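Local coordinates for protein dermonecrotic toxin (Pasteurella multocida, PDB 2EBF) that acts as a dermonecrotic, mitogenic toxin that drives bone resorption and is associated with severe progressive atrophic rhinitis in pigs, this chain being its C-terminal region, at residues D209-W221 against N230-L242. Residues are numbered along the deposited sequence; the frame is centred on the assembly and turned at random.
Sequences DISVFDKIQTNYW and NEGSNSALLPGLL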
loop_
_atom_site.group_PDB
_atom_site.type_symbol
_atom_site.label_atom_id
_atom_site.label_comp_id
_atom_site.label_asym_id
_atom_site.label_seq_id
_atom_site.Cartn_x
_atom_site.Cartn_y
_atom_site.Cartn_z
ATOM N N ASP A 209 3.227 -0.712 -34.617
ATOM C CA ASP A 209 3.183 -1.142 -36.010
ATOM C C ASP A 209 2.107 -2.203 -36.210
ATOM O O ASP A 209 2.262 -3.352 -35.796
ATOM C CB ASP A 209 4.555 -1.668 -36.449
ATOM C CG ASP A 209 4.663 -1.867 -37.954
ATOM O OD1 ASP A 209 5.806 -1.949 -38.443
ATOM O OD2 ASP A 209 3.626 -1.940 -38.652
ATOM N N ILE A 210 1.026 -1.800 -36.870
ATOM C CA ILE A 210 -0.121 -2.665 -37.153
ATOM C C ILE A 210 0.215 -3.955 -37.933
ATOM O O ILE A 210 -0.497 -4.957 -37.816
ATOM C CB ILE A 210 -1.253 -1.837 -37.854
ATOM C CG1 ILE A 210 -1.988 -0.950 -36.836
ATOM C CG2 ILE A 210 -2.237 -2.707 -38.610
ATOM C CD1 ILE A 210 -2.110 -1.547 -35.457
ATOM N N SER A 211 1.301 -3.926 -38.705
ATOM C CA SER A 211 1.743 -5.086 -39.492
ATOM C C SER A 211 2.041 -6.325 -38.643
ATOM O O SER A 211 2.059 -7.442 -39.157
ATOM C CB SER A 211 2.964 -4.731 -40.352
ATOM O OG SER A 211 4.144 -4.644 -39.572
ATOM N N VAL A 212 2.282 -6.115 -37.349
ATOM C CA VAL A 212 2.505 -7.200 -36.383
ATOM C C VAL A 212 1.322 -8.183 -36.355
ATOM O O VAL A 212 1.480 -9.360 -36.019
ATOM C CB VAL A 212 2.779 -6.640 -34.956
ATOM C CG1 VAL A 212 3.089 -7.761 -33.982
ATOM C CG2 VAL A 212 3.948 -5.669 -34.977
ATOM N N PHE A 213 0.140 -7.692 -36.720
ATOM C CA PHE A 213 -1.054 -8.532 -36.787
ATOM C C PHE A 213 -0.994 -9.562 -37.912
ATOM O O PHE A 213 -1.662 -10.594 -37.848
ATOM C CB PHE A 213 -2.304 -7.672 -36.932
ATOM C CG PHE A 213 -2.738 -7.031 -35.656
ATOM C CD1 PHE A 213 -3.292 -7.794 -34.632
ATOM C CD2 PHE A 213 -2.601 -5.660 -35.472
ATOM C CE1 PHE A 213 -3.697 -7.203 -33.440
ATOM C CE2 PHE A 213 -3.008 -5.059 -34.285
ATOM C CZ PHE A 213 -3.556 -5.833 -33.268
ATOM N N ASP A 214 -0.190 -9.275 -38.933
ATOM C CA ASP A 214 -0.033 -10.169 -40.078
ATOM C C ASP A 214 1.031 -11.226 -39.808
ATOM O O ASP A 214 1.156 -12.198 -40.554
ATOM C CB ASP A 214 0.316 -9.369 -41.330
ATOM C CG ASP A 214 -0.714 -8.301 -41.644
ATOM O OD1 ASP A 214 -1.888 -8.457 -41.242
ATOM O OD2 ASP A 214 -0.350 -7.301 -42.291
ATOM N N LYS A 215 1.788 -11.030 -38.732
ATOM C CA LYS A 215 2.842 -11.957 -38.348
ATOM C C LYS A 215 2.309 -13.165 -37.584
ATOM O O LYS A 215 3.001 -14.177 -37.458
ATOM C CB LYS A 215 3.913 -11.243 -37.517
ATOM C CG LYS A 215 5.086 -10.678 -38.319
ATOM C CD LYS A 215 4.769 -9.327 -38.957
ATOM C CE LYS A 215 6.048 -8.540 -39.247
ATOM N NZ LYS A 215 5.782 -7.337 -40.091
ATOM N N ILE A 216 1.083 -13.057 -37.074
ATOM C CA ILE A 216 0.488 -14.130 -36.269
ATOM C C ILE A 216 -0.053 -15.277 -37.131
ATOM O O ILE A 216 -0.368 -15.087 -38.306
ATOM C CB ILE A 216 -0.605 -13.610 -35.287
ATOM C CG1 ILE A 216 -1.785 -13.002 -36.045
ATOM C CG2 ILE A 216 0.002 -12.611 -34.293
ATOM C CD1 ILE A 216 -3.043 -12.860 -35.220
ATOM N N GLN A 217 -0.154 -16.456 -36.521
ATOM C CA GLN A 217 -0.514 -17.694 -37.218
ATOM C C GLN A 217 -1.928 -17.701 -37.814
ATOM O O GLN A 217 -2.118 -18.134 -38.955
ATOM C CB GLN A 217 -0.327 -18.888 -36.276
ATOM C CG GLN A 217 -0.330 -20.247 -36.967
ATOM C CD GLN A 217 0.250 -21.350 -36.095
ATOM O OE1 GLN A 217 1.164 -21.118 -35.298
ATOM N NE2 GLN A 217 -0.275 -22.562 -36.252
ATOM N N THR A 218 -2.905 -17.225 -37.045
ATOM C CA THR A 218 -4.312 -17.275 -37.445
ATOM C C THR A 218 -4.660 -16.227 -38.507
ATOM O O THR A 218 -4.377 -15.036 -38.344
ATOM C CB THR A 218 -5.257 -17.135 -36.220
ATOM O OG1 THR A 218 -4.873 -18.075 -35.207
ATOM C CG2 THR A 218 -6.715 -17.387 -36.609
ATOM N N ASN A 219 -5.262 -16.691 -39.600
ATOM C CA ASN A 219 -5.775 -15.811 -40.639
ATOM C C ASN A 219 -7.242 -15.506 -40.380
ATOM O O ASN A 219 -8.133 -16.143 -40.946
ATOM C CB ASN A 219 -5.603 -16.438 -42.025
ATOM C CG ASN A 219 -4.154 -16.511 -42.461
ATOM O OD1 ASN A 219 -3.382 -15.567 -42.272
ATOM N ND2 ASN A 219 -3.779 -17.635 -43.062
ATOM N N TYR A 220 -7.482 -14.526 -39.515
ATOM C CA TYR A 220 -8.839 -14.115 -39.175
ATOM C C TYR A 220 -9.604 -13.588 -40.400
ATOM O O TYR A 220 -10.837 -13.542 -40.403
ATOM C CB TYR A 220 -8.823 -13.087 -38.037
ATOM C CG TYR A 220 -8.284 -13.625 -36.725
ATOM C CD1 TYR A 220 -6.960 -13.415 -36.357
ATOM C CD2 TYR A 220 -9.103 -14.344 -35.849
ATOM C CE1 TYR A 220 -6.460 -13.907 -35.153
ATOM C CE2 TYR A 220 -8.613 -14.838 -34.642
ATOM C CZ TYR A 220 -7.289 -14.613 -34.300
ATOM O OH TYR A 220 -6.791 -15.097 -33.110
ATOM N N TRP A 221 -8.860 -13.216 -41.440
ATOM C CA TRP A 221 -9.437 -12.678 -42.676
ATOM C C TRP A 221 -10.088 -13.749 -43.559
ATOM O O TRP A 221 -10.928 -13.435 -44.412
ATOM C CB TRP A 221 -8.389 -11.877 -43.460
ATOM C CG TRP A 221 -7.104 -12.613 -43.706
ATOM C CD1 TRP A 221 -6.048 -12.737 -42.845
ATOM C CD2 TRP A 221 -6.733 -13.318 -44.898
ATOM N NE1 TRP A 221 -5.047 -13.477 -43.425
ATOM C CE2 TRP A 221 -5.442 -13.849 -44.684
ATOM C CE3 TRP A 221 -7.371 -13.558 -46.125
ATOM C CZ2 TRP A 221 -4.773 -14.602 -45.651
ATOM C CZ3 TRP A 221 -6.706 -14.307 -47.086
ATOM C CH2 TRP A 221 -5.421 -14.822 -46.842
ATOM N N ASN A 230 -13.940 -8.434 -48.082
ATOM C CA ASN A 230 -12.929 -8.584 -49.142
ATOM C C ASN A 230 -11.527 -8.117 -48.751
ATOM O O ASN A 230 -10.957 -7.236 -49.404
ATOM C CB ASN A 230 -13.376 -7.882 -50.436
ATOM C CG ASN A 230 -14.232 -8.763 -51.318
ATOM O OD1 ASN A 230 -15.388 -9.057 -50.999
ATOM N ND2 ASN A 230 -13.675 -9.174 -52.453
ATOM N N GLU A 231 -10.978 -8.713 -47.691
ATOM C CA GLU A 231 -9.651 -8.342 -47.176
ATOM C C GLU A 231 -8.688 -9.536 -47.121
ATOM O O GLU A 231 -9.094 -10.658 -46.802
ATOM C CB GLU A 231 -9.761 -7.688 -45.789
ATOM C CG GLU A 231 -10.772 -6.534 -45.669
ATOM C CD GLU A 231 -10.397 -5.288 -46.469
ATOM O OE1 GLU A 231 -9.219 -5.135 -46.862
ATOM O OE2 GLU A 231 -11.295 -4.450 -46.702
ATOM N N GLY A 232 -7.413 -9.279 -47.409
ATOM C CA GLY A 232 -6.409 -10.341 -47.513
ATOM C C GLY A 232 -5.396 -10.489 -46.386
ATOM O O GLY A 232 -4.472 -11.304 -46.490
ATOM N N SER A 233 -5.555 -9.712 -45.314
ATOM C CA SER A 233 -4.674 -9.817 -44.141
ATOM C C SER A 233 -5.396 -9.442 -42.842
ATOM O O SER A 233 -6.485 -8.860 -42.877
ATOM C CB SER A 233 -3.408 -8.968 -44.318
ATOM O OG SER A 233 -3.710 -7.584 -44.361
ATOM N N ASN A 234 -4.788 -9.785 -41.705
ATOM C CA ASN A 234 -5.336 -9.427 -40.394
ATOM C C ASN A 234 -5.372 -7.914 -40.211
ATOM O O ASN A 234 -6.394 -7.359 -39.812
ATOM C CB ASN A 234 -4.548 -10.091 -39.261
ATOM C CG ASN A 234 -4.763 -11.593 -39.195
ATOM O OD1 ASN A 234 -5.790 -12.113 -39.635
ATOM N ND2 ASN A 234 -3.794 -12.299 -38.635
ATOM N N SER A 235 -4.263 -7.257 -40.541
ATOM C CA SER A 235 -4.156 -5.799 -40.464
ATOM C C SER A 235 -5.145 -5.066 -41.375
ATOM O O SER A 235 -5.463 -3.898 -41.136
ATOM C CB SER A 235 -2.724 -5.353 -40.770
ATOM O OG SER A 235 -2.344 -5.698 -42.089
ATOM N N ALA A 236 -5.626 -5.754 -42.410
ATOM C CA ALA A 236 -6.628 -5.202 -43.324
ATOM C C ALA A 236 -8.050 -5.265 -42.747
ATOM O O ALA A 236 -8.878 -4.397 -43.041
ATOM C CB ALA A 236 -6.565 -5.903 -44.671
ATOM N N LEU A 237 -8.320 -6.294 -41.941
ATOM C CA LEU A 237 -9.598 -6.437 -41.228
ATOM C C LEU A 237 -9.813 -5.324 -40.213
ATOM O O LEU A 237 -10.942 -4.873 -39.990
ATOM C CB LEU A 237 -9.642 -7.759 -40.458
ATOM C CG LEU A 237 -9.756 -9.122 -41.128
ATOM C CD1 LEU A 237 -9.826 -10.162 -40.040
ATOM C CD2 LEU A 237 -10.989 -9.217 -42.031
ATOM N N LEU A 238 -8.706 -4.899 -39.607
ATOM C CA LEU A 238 -8.695 -4.042 -38.428
ATOM C C LEU A 238 -9.524 -2.744 -38.509
ATOM O O LEU A 238 -10.299 -2.473 -37.590
ATOM C CB LEU A 238 -7.241 -3.747 -38.027
ATOM C CG LEU A 238 -6.887 -3.543 -36.554
ATOM C CD1 LEU A 238 -7.169 -4.791 -35.720
ATOM C CD2 LEU A 238 -5.426 -3.146 -36.439
ATOM N N PRO A 239 -9.379 -1.948 -39.596
ATOM C CA PRO A 239 -10.164 -0.707 -39.668
ATOM C C PRO A 239 -11.671 -0.954 -39.683
ATOM O O PRO A 239 -12.434 -0.142 -39.150
ATOM C CB PRO A 239 -9.724 -0.086 -41.001
ATOM C CG PRO A 239 -8.418 -0.708 -41.302
ATOM C CD PRO A 239 -8.519 -2.101 -40.783
ATOM N N GLY A 240 -12.081 -2.070 -40.288
ATOM C CA GLY A 240 -13.484 -2.458 -40.362
ATOM C C GLY A 240 -14.054 -2.818 -39.006
ATOM O O GLY A 240 -15.129 -2.344 -38.637
ATOM N N LEU A 241 -13.320 -3.645 -38.261
ATOM C CA LEU A 241 -13.729 -4.081 -36.922
ATOM C C LEU A 241 -13.991 -2.902 -35.989
ATOM O O LEU A 241 -14.977 -2.893 -35.256
ATOM C CB LEU A 241 -12.681 -5.012 -36.312
ATOM C CG LEU A 241 -12.373 -6.310 -37.062
ATOM C CD1 LEU A 241 -10.990 -6.799 -36.706
ATOM C CD2 LEU A 241 -13.401 -7.382 -36.769
ATOM N N LEU A 242 -13.115 -1.903 -36.041
ATOM C CA LEU A 242 -13.254 -0.703 -35.220
ATOM C C LEU A 242 -14.418 0.197 -35.649
ATOM O O LEU A 242 -15.273 0.536 -34.833
ATOM C CB LEU A 242 -11.944 0.093 -35.192
ATOM C CG LEU A 242 -10.683 -0.596 -34.658
ATOM C CD1 LEU A 242 -9.584 0.436 -34.478
ATOM C CD2 LEU A 242 -10.944 -1.345 -33.349
#
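Asn234 and Ser235, in the first turn of helix 234-248, meet the loop 209-221 in a contact of hydrogen bonds flanked by aromatic and apolar packing within the C2 region, a worked example of a loop pinned to a helix N-terminus by side-chain amide and carboxylate. The Asn234 amide takes part in three of the five hydrogen bonds across the contact, one of them weak. Asn234 ND2 gives both hydrogens to backbone carbonyls, Phe213 O and Thr218 O, each at 2.8 Å, with both acceptors essentially in the amide plane and N-H...O angles of 165° and 169°. Its OD1 receives the weak bond from Tyr220 N and lies at the edge of the Trp221 indole.

Beside it, the Asp214 carboxylate takes a fork of two bonds from Ser235: OD1 accepts from Ser235 N (2.8 Å) and OD2 from Ser235 OG (2.6 Å), each through its syn lone pair. Set between its own N and carbonyl carbon (chi1 63°), the Ser235 hydroxyl comes to the same carboxylate that its backbone N-H already meets.

Trp221 lies flat against 232-233: Gly232 O sits 3.2 Å above the ring plane, and Ser233 CA makes a CH-pi contact 3.7 Å from the centroid of the five-membered ring. Leu237 CD1 packs on Tyr220 CB. On the apolar flank, Leu238 CD2 touches Ile210 CD1, tip to tip, and Phe213 CE2 at 3.8 Å; Leu261 of strand 260-263 adjoins both loop residues.

Two straight bonds in its plane should fix the rotation of the buried Asn234 amide, while the Asp214 charge, so near a helix N-terminus, is probably stabilised by the helix dipole.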